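Long-range contacts in COG3291: FOG: PKD repeat (Clostridium thermocellum, PDB 1WMX), which probably binds polysaccharide as the family 30 carbohydrate-binding module of CelJ, a larger multidomain protein that probably has cellulase activity: residues Lys92-Gly97 with Thr169-Asp174; Phe104-Tyr109 with Asn148-Ser153; Ile117-Val122 with Asp142-Asn147. All coordinates share one frame; numbering follows the deposited sequence.

Interaction 1. Residues Lys92-Gly97 with Thr169-Asp174; sequences KGKEGG and TVWFSD
G93 of strand 86-93 pairs with V170 of strand 168-178 in antiparallel fashion, in one of the two sheets of this β-sandwich carbohydrate-binding module. Two bonds carry the pairing. W171 N donates to K92 O over 3.1 Å at 145°, and two residues further along the first segment K94 N donates to T169 O over 2.9 Å at 150°. The return bond from K92 N to W171 O is weak. K92 O has a second, softer partner, the CA-H of V170, with K92 O and V170 CA 3.4 Å apart. Between these bonds, G93 and V170 form a non-hydrogen-bonded pair whose CA atoms come within 4.2 Å; on their other sides both backbones find partners, G93 with T130 and V170 with L53.

The W171 indole turns its edge to the first segment: CE3 lies 3.4 Å from K92 O, and CZ3 lies 3.6 Å from K94 N. T169 CG2 sits above one face, offset toward the rim. W171 NE1, in the pyrrole ring, is satisfied outside the contact by D40 OD1. K92 NZ stands 6.0 Å from the centroid of the six-membered ring of W171, at most a weak cation-pi attraction.

The K94 chain first extends, with CG anti to the backbone N, then bends at chi3 (-72°). That bend sets CE against the T169 side chain, where K94 CE and T169 CB are only 3.4 Å apart, tighter than an ordinary van der Waals contact.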
loop_
_atom_site.group_PDB
_atom_site.type_symbol
_atom_site.label_atom_id
_atom_site.label_comp_id
_atom_site.label_asym_id
_atom_site.label_seq_id
_atom_site.Cartn_x
_atom_site.Cartn_y
_atom_site.Cartn_z
ATOM N N LYS B 92 9.783 -22.980 5.793
ATOM C CA LYS B 92 9.146 -24.152 6.415
ATOM C C LYS B 92 8.171 -23.626 7.457
ATOM O O LYS B 92 8.478 -22.687 8.193
ATOM C CB LYS B 92 10.201 -25.074 7.044
ATOM C CG LYS B 92 10.585 -24.722 8.469
ATOM C CD LYS B 92 11.415 -25.825 9.114
ATOM C CE LYS B 92 11.724 -25.547 10.576
ATOM N NZ LYS B 92 12.474 -26.641 11.218
ATOM N N GLY B 93 7.000 -24.229 7.504
ATOM C CA GLY B 93 5.948 -23.790 8.436
ATOM C C GLY B 93 5.919 -24.620 9.712
ATOM O O GLY B 93 6.503 -25.701 9.791
ATOM N N LYS B 94 5.207 -24.049 10.770
ATOM C CA LYS B 94 5.055 -24.774 12.040
ATOM C C LYS B 94 4.239 -26.051 11.791
ATOM O O LYS B 94 4.541 -27.119 12.350
ATOM C CB LYS B 94 4.359 -23.888 13.050
ATOM C CG LYS B 94 4.498 -24.404 14.473
ATOM C CD LYS B 94 3.666 -23.610 15.465
ATOM C CE LYS B 94 4.238 -22.222 15.737
ATOM N NZ LYS B 94 3.442 -21.457 16.704
ATOM N N GLU B 95 3.218 -25.890 10.955
ATOM C CA GLU B 95 2.359 -27.011 10.510
ATOM C C GLU B 95 2.446 -27.105 9.001
ATOM O O GLU B 95 2.302 -28.178 8.423
ATOM C CB GLU B 95 0.872 -26.857 10.865
ATOM N N GLY B 96 2.129 -26.250 8.476
ATOM C CA GLY B 96 2.071 -26.487 7.033
ATOM C C GLY B 96 0.829 -25.842 6.419
ATOM O O GLY B 96 -0.233 -25.755 7.042
ATOM N N GLY B 97 0.985 -25.392 5.195
ATOM C CA GLY B 97 -0.113 -24.764 4.475
ATOM C C GLY B 97 -0.253 -23.285 4.832
ATOM O O GLY B 97 -1.230 -22.634 4.449
ATOM N N THR B 169 3.065 -19.540 11.835
ATOM C CA THR B 169 4.498 -19.344 11.989
ATOM C C THR B 169 5.277 -20.013 10.875
ATOM O O THR B 169 5.010 -21.157 10.521
ATOM C CB THR B 169 5.002 -19.922 13.316
ATOM O OG1 THR B 169 4.253 -19.358 14.395
ATOM C CG2 THR B 169 6.485 -19.610 13.508
ATOM N N VAL B 170 6.226 -19.274 10.309
ATOM C CA VAL B 170 7.111 -19.791 9.272
ATOM C C VAL B 170 8.489 -19.240 9.591
ATOM O O VAL B 170 8.635 -18.302 10.383
ATOM C CB VAL B 170 6.719 -19.351 7.839
ATOM C CG1 VAL B 170 5.398 -19.975 7.446
ATOM C CG2 VAL B 170 6.665 -17.837 7.748
ATOM N N TRP B 171 9.496 -19.836 8.976
ATOM C CA TRP B 171 10.873 -19.437 9.169
ATOM C C TRP B 171 11.485 -19.272 7.788
ATOM O O TRP B 171 11.245 -20.086 6.900
ATOM C CB TRP B 171 11.601 -20.523 9.962
ATOM C CG TRP B 171 11.204 -20.570 11.408
ATOM C CD1 TRP B 171 11.796 -19.896 12.446
ATOM C CD2 TRP B 171 10.126 -21.319 11.983
ATOM N NE1 TRP B 171 11.160 -20.188 13.625
ATOM C CE2 TRP B 171 10.130 -21.059 13.373
ATOM C CE3 TRP B 171 9.158 -22.188 11.461
ATOM C CZ2 TRP B 171 9.203 -21.635 14.252
ATOM C CZ3 TRP B 171 8.231 -22.762 12.331
ATOM C CH2 TRP B 171 8.262 -22.482 13.712
ATOM N N PHE B 172 12.252 -18.206 7.598
ATOM C CA PHE B 172 12.887 -17.953 6.312
ATOM C C PHE B 172 14.391 -18.140 6.447
ATOM O O PHE B 172 14.955 -18.037 7.533
ATOM C CB PHE B 172 12.623 -16.517 5.815
ATOM C CG PHE B 172 11.178 -16.217 5.474
ATOM C CD1 PHE B 172 10.266 -15.859 6.466
ATOM C CD2 PHE B 172 10.739 -16.252 4.149
ATOM C CE1 PHE B 172 8.936 -15.530 6.145
ATOM C CE2 PHE B 172 9.417 -15.931 3.814
ATOM C CZ PHE B 172 8.512 -15.566 4.822
ATOM N N SER B 173 15.039 -18.395 5.326
ATOM C CA SER B 173 16.479 -18.566 5.311
ATOM C C SER B 173 17.010 -18.112 3.960
ATOM O O SER B 173 16.312 -18.203 2.954
ATOM C CB SER B 173 16.838 -20.041 5.540
ATOM O OG SER B 173 18.240 -20.237 5.452
ATOM N N ASP B 174 18.231 -17.595 3.949
ATOM C CA ASP B 174 18.871 -17.179 2.710
ATOM C C ASP B 174 17.952 -16.420 1.754
ATOM O O ASP B 174 17.774 -16.829 0.605
ATOM C CB ASP B 174 19.420 -18.427 1.996
ATOM C CG ASP B 174 20.505 -18.104 0.990
ATOM O OD1 ASP B 174 20.825 -18.983 0.159
ATOM O OD2 ASP B 174 21.058 -16.987 1.027
#

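Interaction 2. Residues Phe104-Tyr109 with Asn148-Ser153; sequences FRDKVY and NGFDPS
F104 opens the contact with its CB, which lies 4.0 Å from CZ of F150, while its ring leads away from the loop 148-153. Its backbone pairs with V119 of the adjacent strand, so the F150 ring meets a strand already held in the sheet.

R105 presents backbone to the same ring: its CA and carbonyl carbon lie at the ring's edge, near the plane. The side chain starts off away from the loop, and its guanidinium forms a salt bridge with D118; the R105 side chain also packs on Y113 of the second subunit.

D106 makes the polar link. Its chi1 of 77° puts CG between the backbone N and the carbonyl carbon, and OD1 accepts D151 N over 2.8 Å at 151°. The N-H reaches OD1 on the anti side, 16° out of the carboxylate plane. The other oxygen, OD2, takes a salt bridge from R111 NH2 and a hydrogen bond from I117 N; these donors together would probably keep this buried carboxylate ionised. D106 CB rests 3.6 Å from F150 CE1, and the carboxylate and ring planes are nearly parallel as the two side chains slide past each other in opposite directions.

V108 ends the contact. The V108 and D151 side chains cross at about a right angle, with V108 CG2 3.7 Å from D151 CB and also touching D151 OD2, which is hydrogen-bonded to S154 OG.

The other carboxylate oxygen, D151 OD1, accepts S153 OG (2.6 Å) and S153 N (3.0 Å) from the same face of its plane. The bond from S153 N defines an Asx turn, just ahead of strand 155-161, in a loop joined to the end of strand 101-106 through D106.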
loop_
_atom_site.group_PDB
_atom_site.type_symbol
_atom_site.label_atom_id
_atom_site.label_comp_id
_atom_site.label_asym_id
_atom_site.label_seq_id
_atom_site.Cartn_x
_atom_site.Cartn_y
_atom_site.Cartn_z
ATOM N N PHE B 104 7.009 -6.568 -3.249
ATOM C CA PHE B 104 7.983 -5.467 -3.107
ATOM C C PHE B 104 7.266 -4.111 -3.106
ATOM O O PHE B 104 6.125 -3.988 -3.549
ATOM C CB PHE B 104 8.983 -5.489 -4.265
ATOM C CG PHE B 104 9.896 -6.701 -4.233
ATOM C CD1 PHE B 104 11.091 -6.659 -3.509
ATOM C CD2 PHE B 104 9.540 -7.859 -4.922
ATOM C CE1 PHE B 104 11.928 -7.781 -3.471
ATOM C CE2 PHE B 104 10.370 -8.980 -4.884
ATOM C CZ PHE B 104 11.566 -8.943 -4.158
ATOM N N ARG B 105 7.969 -3.121 -2.602
ATOM C CA ARG B 105 7.471 -1.740 -2.504
ATOM C C ARG B 105 8.565 -0.831 -3.013
ATOM O O ARG B 105 9.751 -1.086 -2.789
ATOM C CB ARG B 105 7.172 -1.494 -1.049
ATOM C CG ARG B 105 6.560 -0.180 -0.608
ATOM C CD ARG B 105 6.589 -0.309 0.885
ATOM N NE ARG B 105 5.734 0.494 1.719
ATOM C CZ ARG B 105 4.570 0.102 2.246
ATOM N NH1 ARG B 105 4.011 -1.087 1.952
ATOM N NH2 ARG B 105 3.938 0.833 3.155
ATOM N N ASP B 106 8.161 0.207 -3.697
ATOM C CA ASP B 106 9.108 1.177 -4.240
ATOM C C ASP B 106 8.866 2.521 -3.577
ATOM O O ASP B 106 8.023 2.644 -2.687
ATOM C CB ASP B 106 8.923 1.307 -5.755
ATOM C CG ASP B 106 7.708 2.136 -6.147
ATOM O OD1 ASP B 106 7.454 2.326 -7.379
ATOM O OD2 ASP B 106 6.955 2.634 -5.246
ATOM N N LYS B 107 9.617 3.498 -4.021
ATOM C CA LYS B 107 9.499 4.868 -3.524
ATOM C C LYS B 107 9.928 5.805 -4.641
ATOM O O LYS B 107 11.071 5.766 -5.095
ATOM C CB LYS B 107 10.380 5.077 -2.287
ATOM C CG LYS B 107 10.240 6.479 -1.686
ATOM C CD LYS B 107 10.938 6.622 -0.338
ATOM C CE LYS B 107 12.447 6.438 -0.442
ATOM N NZ LYS B 107 13.150 6.689 0.830
ATOM N N VAL B 108 8.986 6.622 -5.068
ATOM C CA VAL B 108 9.206 7.606 -6.139
ATOM C C VAL B 108 8.611 8.934 -5.695
ATOM O O VAL B 108 7.403 9.147 -5.774
ATOM C CB VAL B 108 8.529 7.140 -7.425
ATOM C CG1 VAL B 108 8.691 8.164 -8.549
ATOM C CG2 VAL B 108 9.110 5.812 -7.915
ATOM N N TYR B 109 9.474 9.811 -5.235
ATOM C CA TYR B 109 9.056 11.117 -4.711
ATOM C C TYR B 109 8.300 11.984 -5.738
ATOM O O TYR B 109 7.462 12.809 -5.363
ATOM C CB TYR B 109 10.272 11.900 -4.223
ATOM C CG TYR B 109 10.907 11.280 -2.977
ATOM C CD1 TYR B 109 10.319 11.458 -1.723
ATOM C CD2 TYR B 109 12.080 10.530 -3.084
ATOM C CE1 TYR B 109 10.901 10.889 -0.584
ATOM C CE2 TYR B 109 12.663 9.961 -1.947
ATOM C CZ TYR B 109 12.073 10.142 -0.697
ATOM O OH TYR B 109 12.642 9.592 0.417
ATOM N N ASN B 148 0.796 -0.153 -13.831
ATOM C CA ASN B 148 0.009 0.462 -12.781
ATOM C C ASN B 148 0.873 1.337 -11.838
ATOM O O ASN B 148 0.474 1.628 -10.699
ATOM C CB ASN B 148 -0.717 -0.594 -11.989
ATOM C CG ASN B 148 -1.758 -1.289 -12.862
ATOM O OD1 ASN B 148 -2.273 -2.337 -12.495
ATOM N ND2 ASN B 148 -2.101 -0.752 -14.024
ATOM N N GLY B 149 2.070 1.753 -12.314
ATOM C CA GLY B 149 2.913 2.711 -11.531
ATOM C C GLY B 149 4.220 2.189 -10.879
ATOM O O GLY B 149 5.191 2.935 -10.727
ATOM N N PHE B 150 4.280 0.946 -10.478
ATOM C CA PHE B 150 5.500 0.426 -9.802
ATOM C C PHE B 150 6.766 0.727 -10.624
ATOM O O PHE B 150 6.794 0.567 -11.849
ATOM C CB PHE B 150 5.396 -1.075 -9.596
ATOM C CG PHE B 150 6.498 -1.630 -8.696
ATOM C CD1 PHE B 150 6.482 -1.370 -7.319
ATOM C CD2 PHE B 150 7.522 -2.396 -9.253
ATOM C CE1 PHE B 150 7.494 -1.886 -6.500
ATOM C CE2 PHE B 150 8.534 -2.909 -8.435
ATOM C CZ PHE B 150 8.521 -2.656 -7.058
ATOM N N ASP B 151 7.840 1.164 -9.916
ATOM C CA ASP B 151 9.111 1.496 -10.549
ATOM C C ASP B 151 10.244 0.610 -10.023
ATOM O O ASP B 151 10.860 0.908 -8.995
ATOM C CB ASP B 151 9.441 2.973 -10.301
ATOM C CG ASP B 151 10.774 3.388 -10.908
ATOM O OD1 ASP B 151 11.386 2.558 -11.612
ATOM O OD2 ASP B 151 11.205 4.547 -10.683
ATOM N N PRO B 152 10.537 -0.497 -10.728
ATOM C CA PRO B 152 11.604 -1.413 -10.304
ATOM C C PRO B 152 12.997 -0.805 -10.136
ATOM O O PRO B 152 13.893 -1.442 -9.578
ATOM C CB PRO B 152 11.550 -2.528 -11.359
ATOM C CG PRO B 152 10.916 -1.852 -12.550
ATOM C CD PRO B 152 9.846 -1.016 -11.922
ATOM N N SER B 153 13.187 0.423 -10.597
ATOM C CA SER B 153 14.482 1.070 -10.437
ATOM C C SER B 153 14.540 1.789 -9.083
ATOM O O SER B 153 15.593 2.297 -8.694
ATOM C CB SER B 153 14.718 2.092 -11.555
ATOM O OG SER B 153 13.885 3.234 -11.375
#

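Interaction 3. Residues Ile117-Val122 with Asp142-Asn147; sequences IDVTTV and DLMKIN
V119 and T121 of strand 118-122 pack against L143 without a hydrogen bond between the segments. The packing is tight in two places. At the first, L143 CD2 lies 3.4 Å from T121 CG2, tighter than a usual carbon-carbon contact, and 3.5 Å from the carbonyl carbon of T120. With T121 OG1 anti to the backbone N (chi1 178°), CG2 lies between the backbone N and the carbonyl carbon, and it is CG2 that meets L143 CD2; the two side chains cross at about a right angle. At the second, V119 meets the backbone of L143, with both CB and CG1 at 3.4 Å from L143 O.

Away from these places the fit slackens. V119 CG2 is 4.0 Å from L143 CB, and M144 CG stands off at 4.3 Å from the same valine methyl. T120 turns its side chain away from the loop and is exposed. Beyond M144 the chain runs along the surface: K145 points away from the strand and pairs with E83 in a salt bridge, and I146 and N147 are exposed.

Strand 118-122 is an outermost strand of the five-stranded sheet within this chain, with 101-106 as its neighbour. L143, of the short helix 140-143, reaches over both, touching F104 as well as the two side chains of the edge strand, while F150 packs on V119 and M144.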
loop_
_atom_site.group_PDB
_atom_site.type_symbol
_atom_site.label_atom_id
_atom_site.label_comp_id
_atom_site.label_asym_id
_atom_site.label_seq_id
_atom_site.Cartn_x
_atom_site.Cartn_y
_atom_site.Cartn_z
ATOM N N ILE B 117 4.477 2.480 -3.966
ATOM C CA ILE B 117 3.583 1.473 -4.565
ATOM C C ILE B 117 4.141 0.059 -4.348
ATOM O O ILE B 117 5.349 -0.166 -4.404
ATOM C CB ILE B 117 3.424 1.724 -6.059
ATOM C CG1 ILE B 117 2.532 2.950 -6.305
ATOM C CG2 ILE B 117 2.805 0.511 -6.764
ATOM C CD1 ILE B 117 2.296 3.266 -7.777
ATOM N N ASP B 118 3.230 -0.875 -4.106
ATOM C CA ASP B 118 3.592 -2.280 -3.859
ATOM C C ASP B 118 3.095 -3.217 -4.964
ATOM O O ASP B 118 2.028 -3.017 -5.538
ATOM C CB ASP B 118 2.955 -2.771 -2.553
ATOM C CG ASP B 118 3.212 -1.849 -1.383
ATOM O OD1 ASP B 118 2.520 -1.976 -0.323
ATOM O OD2 ASP B 118 4.113 -0.959 -1.472
ATOM N N VAL B 119 3.899 -4.228 -5.247
ATOM C CA VAL B 119 3.537 -5.289 -6.208
ATOM C C VAL B 119 3.492 -6.534 -5.357
ATOM O O VAL B 119 4.445 -6.829 -4.629
ATOM C CB VAL B 119 4.556 -5.425 -7.348
ATOM C CG1 VAL B 119 4.519 -4.216 -8.283
ATOM C CG2 VAL B 119 5.988 -5.579 -6.826
ATOM N N THR B 120 2.396 -7.269 -5.434
ATOM C CA THR B 120 2.248 -8.448 -4.568
ATOM C C THR B 120 1.643 -9.685 -5.233
ATOM O O THR B 120 1.124 -9.645 -6.343
ATOM C CB THR B 120 1.331 -8.091 -3.416
ATOM O OG1 THR B 120 0.039 -7.758 -3.923
ATOM C CG2 THR B 120 1.853 -6.898 -2.626
ATOM N N THR B 121 1.742 -10.766 -4.487
ATOM C CA THR B 121 1.213 -12.082 -4.865
ATOM C C THR B 121 1.158 -12.911 -3.591
ATOM O O THR B 121 1.698 -12.516 -2.555
ATOM C CB THR B 121 2.116 -12.757 -5.911
ATOM O OG1 THR B 121 1.601 -14.050 -6.230
ATOM C CG2 THR B 121 3.551 -12.929 -5.421
ATOM N N VAL B 122 0.503 -14.050 -3.648
ATOM C CA VAL B 122 0.428 -14.921 -2.466
ATOM C C VAL B 122 1.508 -15.975 -2.611
ATOM O O VAL B 122 1.754 -16.497 -3.702
ATOM C CB VAL B 122 -0.945 -15.562 -2.351
ATOM C CG1 VAL B 122 -2.031 -14.501 -2.174
ATOM C CG2 VAL B 122 -1.295 -16.400 -3.580
ATOM N N ASP B 142 7.134 -11.695 -12.733
ATOM C CA ASP B 142 5.735 -12.006 -12.397
ATOM C C ASP B 142 5.104 -10.921 -11.486
ATOM O O ASP B 142 3.879 -10.789 -11.412
ATOM C CB ASP B 142 5.645 -13.341 -11.624
ATOM C CG ASP B 142 5.969 -14.577 -12.468
ATOM O OD1 ASP B 142 5.807 -15.759 -11.969
ATOM O OD2 ASP B 142 6.401 -14.440 -13.671
ATOM N N LEU B 143 5.960 -10.164 -10.811
ATOM C CA LEU B 143 5.523 -9.124 -9.842
ATOM C C LEU B 143 5.655 -7.717 -10.369
ATOM O O LEU B 143 4.677 -6.935 -10.343
ATOM C CB LEU B 143 6.407 -9.185 -8.588
ATOM C CG LEU B 143 6.036 -10.317 -7.645
ATOM C CD1 LEU B 143 6.971 -10.418 -6.435
ATOM C CD2 LEU B 143 4.629 -10.164 -7.077
ATOM N N MET B 144 6.861 -7.495 -10.804
ATOM C CA MET B 144 7.325 -6.229 -11.311
ATOM C C MET B 144 7.119 -6.012 -12.799
ATOM O O MET B 144 7.972 -5.435 -13.476
ATOM C CB MET B 144 8.798 -6.100 -11.102
ATOM C CG MET B 144 9.211 -6.124 -9.656
ATOM S SD MET B 144 10.935 -5.780 -9.500
ATOM C CE MET B 144 11.442 -5.926 -7.814
ATOM N N LYS B 145 6.022 -6.469 -13.317
ATOM C CA LYS B 145 5.693 -6.213 -14.727
ATOM C C LYS B 145 4.454 -5.261 -14.652
ATOM O O LYS B 145 3.322 -5.687 -14.873
ATOM C CB LYS B 145 5.438 -7.543 -15.472
ATOM C CG LYS B 145 6.727 -8.126 -16.132
ATOM C CD LYS B 145 6.456 -8.874 -17.455
ATOM C CE LYS B 145 7.735 -9.232 -18.236
ATOM N NZ LYS B 145 8.338 -8.078 -18.923
ATOM N N ILE B 146 4.826 -4.003 -14.317
ATOM C CA ILE B 146 3.956 -2.774 -14.053
ATOM C C ILE B 146 2.688 -2.507 -14.970
ATOM O O ILE B 146 1.911 -3.420 -15.331
ATOM C CB ILE B 146 4.807 -1.488 -14.198
ATOM C CG1 ILE B 146 5.042 -1.076 -15.654
ATOM C CG2 ILE B 146 6.214 -1.601 -13.591
ATOM C CD1 ILE B 146 4.845 0.422 -15.891
ATOM N N ASN B 147 2.579 -1.199 -15.266
ATOM C CA ASN B 147 1.499 -0.530 -16.066
ATOM C C ASN B 147 0.605 0.182 -15.095
ATOM O O ASN B 147 -0.220 1.005 -15.479
ATOM C CB ASN B 147 0.628 -1.510 -16.903
ATOM C CG ASN B 147 0.123 -0.941 -18.283
ATOM O OD1 ASN B 147 0.536 0.142 -18.732
ATOM N ND2 ASN B 147 -0.762 -1.622 -18.996
#

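How the interactions relate
Interactions 2 and 3 belong together: their strands, 101-106 and 118-122, are neighbours in the five-stranded sheet, joined where F104 O and V119 N lie 2.8 Å apart, and their centres are 10 Å apart. Interaction 3 is also nested within the chain loop closed by interaction 2. Interaction 1 stands in the other sheet, its centre about 28 Å from that of interaction 2. Each mixes burial: T169 and V170 against exposed K94 in interaction 1; F104, D106 and F150, with no exposed touching residue, in interaction 2; L143 and M144 against exposed T120 in interaction 3. Strand-to-strand backbone bonds, a carboxylate holding a loop, and van der Waals packing without a hydrogen bond distinguish them in turn.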